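N-acetylcysteine deacetylase (Bacillus subtilis, PDB 1YSJ) probably removes the acetyl group from N-acetylcysteine, using two divalent metal ions per subunit, in a pathway that turns S-(2-succino)cysteine into cysteine. Local coordinates at residues 315-328 and 348-362. The protein carries 1 engineered substitution. Residues are numbered along the deposited sequence; the frame is centred on the assembly and turned at random.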
loop_
_atom_site.group_PDB
_atom_site.type_symbol
_atom_site.label_atom_id
_atom_site.label_comp_id
_atom_site.label_asym_id
_atom_site.label_seq_id
_atom_site.Cartn_x
_atom_site.Cartn_y
_atom_site.Cartn_z
ATOM N N LEU A 315 20.845 -5.602 -12.459
ATOM C CA LEU A 315 21.766 -6.576 -13.050
ATOM C C LEU A 315 21.477 -6.889 -14.521
ATOM O O LEU A 315 20.326 -7.141 -14.886
ATOM C CB LEU A 315 21.755 -7.885 -12.254
ATOM C CG LEU A 315 22.401 -7.946 -10.867
ATOM C CD1 LEU A 315 22.193 -9.324 -10.262
ATOM C CD2 LEU A 315 23.887 -7.598 -10.910
ATOM N N PRO A 316 22.527 -6.869 -15.373
ATOM C CA PRO A 316 22.418 -7.478 -16.700
ATOM C C PRO A 316 22.311 -9.002 -16.593
ATOM O O PRO A 316 22.520 -9.571 -15.519
ATOM C CB PRO A 316 23.742 -7.093 -17.373
ATOM C CG PRO A 316 24.685 -6.858 -16.245
ATOM C CD PRO A 316 23.856 -6.263 -15.156
ATOM N N SER A 317 21.989 -9.651 -17.702
ATOM C CA SER A 317 21.918 -11.104 -17.757
ATOM C C SER A 317 23.309 -11.752 -17.806
ATOM O O SER A 317 24.231 -11.206 -18.418
ATOM C CB SER A 317 21.115 -11.517 -18.984
ATOM O OG SER A 317 20.929 -12.913 -19.008
ATOM N N VAL A 318 23.452 -12.910 -17.158
ATOM C CA VAL A 318 24.669 -13.721 -17.282
ATOM C C VAL A 318 24.710 -14.306 -18.696
ATOM O O VAL A 318 23.907 -15.182 -19.042
ATOM C CB VAL A 318 24.773 -14.836 -16.198
ATOM C CG1 VAL A 318 25.958 -15.772 -16.481
ATOM C CG2 VAL A 318 24.905 -14.231 -14.807
ATOM N N GLN A 319 25.645 -13.805 -19.500
ATOM C CA GLN A 319 25.780 -14.182 -20.905
ATOM C C GLN A 319 27.108 -14.904 -21.131
ATOM O O GLN A 319 28.175 -14.315 -20.951
ATOM C CB GLN A 319 25.702 -12.928 -21.786
ATOM C CG GLN A 319 25.649 -13.190 -23.288
ATOM C CD GLN A 319 24.237 -13.321 -23.821
ATOM O OE1 GLN A 319 23.269 -12.961 -23.150
ATOM N NE2 GLN A 319 24.112 -13.826 -25.042
ATOM N N ASN A 320 27.038 -16.173 -21.528
ATOM C CA ASN A 320 28.240 -16.985 -21.754
ATOM C C ASN A 320 28.792 -16.887 -23.179
ATOM O O ASN A 320 28.058 -17.057 -24.157
ATOM C CB ASN A 320 28.000 -18.445 -21.352
ATOM C CG ASN A 320 27.919 -18.636 -19.841
ATOM O OD1 ASN A 320 28.466 -17.850 -19.074
ATOM N ND2 ASN A 320 27.234 -19.688 -19.412
ATOM N N ASP A 321 30.092 -16.602 -23.276
ATOM C CA ASP A 321 30.790 -16.468 -24.557
ATOM C C ASP A 321 31.037 -17.844 -25.167
ATOM O O ASP A 321 31.627 -18.716 -24.528
ATOM C CB ASP A 321 32.121 -15.730 -24.364
ATOM C CG ASP A 321 32.640 -15.093 -25.647
ATOM O OD1 ASP A 321 32.835 -15.809 -26.657
ATOM O OD2 ASP A 321 32.871 -13.864 -25.641
ATOM N N GLY A 322 30.589 -18.020 -26.409
ATOM C CA GLY A 322 30.732 -19.284 -27.130
ATOM C C GLY A 322 32.143 -19.695 -27.527
ATOM O O GLY A 322 32.354 -20.830 -27.954
ATOM N N THR A 323 33.114 -18.791 -27.397
ATOM C CA THR A 323 34.508 -19.133 -27.707
ATOM C C THR A 323 35.119 -20.065 -26.655
ATOM O O THR A 323 36.133 -20.716 -26.913
ATOM C CB THR A 323 35.424 -17.887 -27.859
ATOM O OG1 THR A 323 35.524 -17.201 -26.604
ATOM C CG2 THR A 323 34.903 -16.936 -28.934
ATOM N N PHE A 324 34.489 -20.128 -25.482
ATOM C CA PHE A 324 34.981 -20.944 -24.370
ATOM C C PHE A 324 34.187 -22.230 -24.188
ATOM O O PHE A 324 34.519 -23.059 -23.331
ATOM C CB PHE A 324 34.992 -20.136 -23.071
ATOM C CG PHE A 324 35.750 -18.853 -23.180
ATOM C CD1 PHE A 324 35.089 -17.633 -23.070
ATOM C CD2 PHE A 324 37.125 -18.862 -23.434
ATOM C CE1 PHE A 324 35.787 -16.439 -23.192
ATOM C CE2 PHE A 324 37.834 -17.672 -23.562
ATOM C CZ PHE A 324 37.164 -16.456 -23.443
ATOM N N LEU A 325 33.150 -22.389 -25.006
ATOM C CA LEU A 325 32.264 -23.546 -24.938
ATOM C C LEU A 325 33.034 -24.858 -25.096
ATOM O O LEU A 325 32.886 -25.771 -24.281
ATOM C CB LEU A 325 31.160 -23.426 -25.996
ATOM C CG LEU A 325 30.013 -24.437 -25.996
ATOM C CD1 LEU A 325 29.180 -24.321 -24.731
ATOM C CD2 LEU A 325 29.151 -24.224 -27.232
ATOM N N ASN A 326 33.859 -24.933 -26.139
ATOM C CA ASN A 326 34.697 -26.104 -26.391
ATOM C C ASN A 326 35.622 -26.427 -25.220
ATOM O O ASN A 326 35.726 -27.583 -24.810
ATOM C CB ASN A 326 35.506 -25.923 -27.681
ATOM C CG ASN A 326 34.668 -26.114 -28.947
ATOM O OD1 ASN A 326 35.214 -26.214 -30.045
ATOM N ND2 ASN A 326 33.344 -26.165 -28.798
ATOM N N ALA A 327 36.276 -25.395 -24.685
ATOM C CA ALA A 327 37.156 -25.518 -23.523
ATOM C C ALA A 327 36.415 -26.019 -22.283
ATOM O O ALA A 327 36.933 -26.863 -21.545
ATOM C CB ALA A 327 37.843 -24.188 -23.229
ATOM N N ALA A 328 35.209 -25.492 -22.062
ATOM C CA ALA A 328 34.378 -25.883 -20.921
ATOM C C ALA A 328 33.993 -27.355 -20.982
ATOM O O ALA A 328 33.877 -28.009 -19.946
ATOM C CB ALA A 328 33.138 -25.009 -20.836
ATOM N N GLY A 348 19.449 -13.632 -10.487
ATOM C CA GLY A 348 20.479 -12.752 -11.024
ATOM C C GLY A 348 21.792 -12.956 -10.298
ATOM O O GLY A 348 21.814 -13.227 -9.097
ATOM N N GLU A 349 22.891 -12.837 -11.033
ATOM C CA GLU A 349 24.218 -13.009 -10.466
ATOM C C GLU A 349 25.071 -11.823 -10.898
ATOM O O GLU A 349 25.053 -11.441 -12.068
ATOM C CB GLU A 349 24.827 -14.327 -10.948
ATOM C CG GLU A 349 25.353 -15.238 -9.829
ATOM C CD GLU A 349 26.731 -14.841 -9.304
ATOM O OE1 GLU A 349 27.292 -15.598 -8.481
ATOM O OE2 GLU A 349 27.260 -13.781 -9.705
ATOM N N ASP A 350 25.812 -11.232 -9.963
ATOM C CA ASP A 350 26.602 -10.047 -10.302
ATOM C C ASP A 350 27.867 -10.365 -11.106
ATOM O O ASP A 350 28.555 -9.457 -11.572
ATOM C CB ASP A 350 26.841 -9.118 -9.094
ATOM C CG ASP A 350 27.865 -9.643 -8.100
ATOM O OD1 ASP A 350 28.259 -10.831 -8.128
ATOM O OD2 ASP A 350 28.280 -8.823 -7.257
ATOM N N PHE A 351 28.124 -11.659 -11.306
ATOM C CA PHE A 351 29.129 -12.125 -12.258
ATOM C C PHE A 351 28.857 -11.553 -13.655
ATOM O O PHE A 351 29.787 -11.346 -14.439
ATOM C CB PHE A 351 29.158 -13.661 -12.298
ATOM C CG PHE A 351 30.224 -14.233 -13.195
ATOM C CD1 PHE A 351 31.519 -14.415 -12.728
ATOM C CD2 PHE A 351 29.929 -14.593 -14.511
ATOM C CE1 PHE A 351 32.512 -14.944 -13.558
ATOM C CE2 PHE A 351 30.920 -15.122 -15.351
ATOM C CZ PHE A 351 32.211 -15.296 -14.869
ATOM N N ALA A 352 27.580 -11.290 -13.947
ATOM C CA ALA A 352 27.145 -10.704 -15.225
ATOM C C ALA A 352 27.783 -9.345 -15.505
ATOM O O ALA A 352 28.033 -8.995 -16.658
ATOM C CB ALA A 352 25.636 -10.589 -15.261
ATOM N N LEU A 353 28.037 -8.587 -14.439
ATOM C CA LEU A 353 28.714 -7.296 -14.537
ATOM C C LEU A 353 30.123 -7.423 -15.126
ATOM O O LEU A 353 30.549 -6.568 -15.904
ATOM C CB LEU A 353 28.766 -6.607 -13.170
ATOM C CG LEU A 353 27.504 -5.912 -12.652
ATOM C CD1 LEU A 353 27.760 -5.376 -11.259
ATOM C CD2 LEU A 353 27.042 -4.783 -13.578
ATOM N N TYR A 354 30.831 -8.492 -14.765
ATOM C CA TYR A 354 32.137 -8.782 -15.358
ATOM C C TYR A 354 32.031 -9.005 -16.862
ATOM O O TYR A 354 32.844 -8.495 -17.627
ATOM C CB TYR A 354 32.779 -10.016 -14.717
ATOM C CG TYR A 354 33.058 -9.914 -13.236
ATOM C CD1 TYR A 354 32.579 -10.884 -12.360
ATOM C CD2 TYR A 354 33.818 -8.867 -12.711
ATOM C CE1 TYR A 354 32.837 -10.813 -11.005
ATOM C CE2 TYR A 354 34.085 -8.785 -11.349
ATOM C CZ TYR A 354 33.591 -9.763 -10.505
ATOM O OH TYR A 354 33.839 -9.701 -9.155
ATOM N N GLN A 355 31.015 -9.766 -17.269
ATOM C CA GLN A 355 30.790 -10.135 -18.671
ATOM C C GLN A 355 30.347 -8.978 -19.567
ATOM O O GLN A 355 30.382 -9.095 -20.791
ATOM C CB GLN A 355 29.773 -11.276 -18.762
ATOM C CG GLN A 355 30.278 -12.615 -18.259
ATOM C CD GLN A 355 29.155 -13.611 -18.047
ATOM O OE1 GLN A 355 29.307 -14.804 -18.317
ATOM N NE2 GLN A 355 28.017 -13.124 -17.567
ATOM N N GLU A 356 29.923 -7.873 -18.960
ATOM C CA GLU A 356 29.642 -6.646 -19.704
ATOM C C GLU A 356 30.932 -6.031 -20.233
ATOM O O GLU A 356 30.914 -5.276 -21.201
ATOM C CB GLU A 356 28.930 -5.618 -18.821
ATOM C CG GLU A 356 27.433 -5.816 -18.675
ATOM C CD GLU A 356 26.724 -4.552 -18.211
ATOM O OE1 GLU A 356 25.719 -4.166 -18.847
ATOM O OE2 GLU A 356 27.171 -3.934 -17.219
ATOM N N LYS A 357 32.045 -6.360 -19.581
ATOM C CA LYS A 357 33.334 -5.740 -19.867
ATOM C C LYS A 357 34.260 -6.649 -20.676
ATOM O O LYS A 357 34.891 -6.202 -21.633
ATOM C CB LYS A 357 34.019 -5.323 -18.557
ATOM C CG LYS A 357 33.150 -4.490 -17.611
ATOM C CD LYS A 357 32.729 -3.159 -18.232
ATOM C CE LYS A 357 32.134 -2.233 -17.187
ATOM N NZ LYS A 357 31.221 -1.226 -17.792
ATOM N N ILE A 358 34.340 -7.918 -20.279
ATOM C CA ILE A 358 35.219 -8.891 -20.931
ATOM C C ILE A 358 34.490 -10.216 -21.189
ATOM O O ILE A 358 33.488 -10.494 -20.530
ATOM C CB ILE A 358 36.525 -9.158 -20.107
ATOM C CG1 ILE A 358 36.204 -9.675 -18.702
ATOM C CG2 ILE A 358 37.418 -7.906 -20.061
ATOM C CD1 ILE A 358 37.350 -10.407 -18.046
ATOM N N PRO A 359 34.992 -11.033 -22.146
ATOM C CA PRO A 359 34.427 -12.359 -22.411
ATOM C C PRO A 359 34.458 -13.238 -21.170
ATOM O O PRO A 359 35.431 -13.207 -20.411
ATOM C CB PRO A 359 35.371 -12.931 -23.478
ATOM C CG PRO A 359 35.959 -11.761 -24.134
ATOM C CD PRO A 359 36.124 -10.748 -23.047
ATOM N N GLY A 360 33.398 -14.014 -20.960
ATOM C CA GLY A 360 33.304 -14.852 -19.768
ATOM C C GLY A 360 32.480 -16.111 -19.930
ATOM O O GLY A 360 31.678 -16.228 -20.860
ATOM N N PHE A 361 32.683 -17.054 -19.014
ATOM C CA PHE A 361 31.898 -18.281 -18.974
ATOM C C PHE A 361 31.553 -18.692 -17.539
ATOM O O PHE A 361 32.427 -18.796 -16.678
ATOM C CB PHE A 361 32.631 -19.414 -19.697
ATOM C CG PHE A 361 31.716 -20.383 -20.382
ATOM C CD1 PHE A 361 31.300 -20.159 -21.694
ATOM C CD2 PHE A 361 31.262 -21.520 -19.721
ATOM C CE1 PHE A 361 30.449 -21.051 -22.338
ATOM C CE2 PHE A 361 30.404 -22.422 -20.360
ATOM C CZ PHE A 361 29.998 -22.185 -21.668
ATOM N N PHE A 362 30.269 -18.939 -17.304
ATOM C CA PHE A 362 29.756 -19.289 -15.990
ATOM C C PHE A 362 29.056 -20.642 -16.076
ATOM O O PHE A 362 28.174 -20.837 -16.914
ATOM C CB PHE A 362 28.774 -18.205 -15.539
ATOM C CG PHE A 362 28.432 -18.243 -14.073
ATOM C CD1 PHE A 362 29.310 -17.724 -13.125
ATOM C CD2 PHE A 362 27.212 -18.759 -13.647
ATOM C CE1 PHE A 362 28.984 -17.738 -11.766
ATOM C CE2 PHE A 362 26.873 -18.779 -12.292
ATOM C CZ PHE A 362 27.759 -18.266 -11.353
HETATM O O HOH W 1 22.106 -11.934 -13.986
HETATM O O HOH W 2 26.568 -9.877 -18.742
HETATM O O HOH W 3 30.734 -13.031 -22.036
#
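Asn320 lies against two consecutive phenylalanines, Phe361 and Phe362, where, in this M20-family peptidase, strand 306-320, an edge strand, within this chain, of the four-stranded antiparallel sheet, runs out beside strand 360-366 of the larger mixed sheet. With CG beside the backbone N (chi1 -72°), the Asn320 amide reaches the backbone of Phe362 and grips it twice: Phe362 N gives to OD1 at 2.8 Å, from well above the carbonyl plane, while ND2 gives to Phe362 O at 2.9 Å, in that carbonyl's plane and on a lone pair. Lys195 O is a second acceptor for ND2. The Asn320 CB meanwhile makes a CH-pi contact over one face of the Phe361 ring. Asp321 O comes in at the edge of that ring, in its plane, 3.2 Å from Phe361 CD1; Ala328 CB and Leu325 CD1 bring the following helix against it. Pro359 CB meets the edge of the Phe324 ring at CE1, and Phe179 stacks edge-to-face with Phe324.

Two residues before Asn320, Val318 splits its methyls: CG1, anti to the backbone N (chi1 172°), packs on Phe362 CB, and CG2 on Ala352 CB. At the far end Leu315 likewise forks, CD1 against the backbone of Gly348 and Glu349, CD2 against Asp350. Pro316 runs across Leu353 and Glu356 at about a right angle. Glu349 OE2 caps Phe351 N and, with Asp350, holds Arg95; the nearest atom of the Glu349 side chain is about 5 Å from a nickel ion, so this packing borders the metal site. Water bridges the backbones at three points, one joining Ser317 O to Ala352 O. The one direct backbone-to-backbone hydrogen bond between the segments is nearly straight: Asp321 N to Gly360 O, 2.9 Å and 178° at the hydrogen.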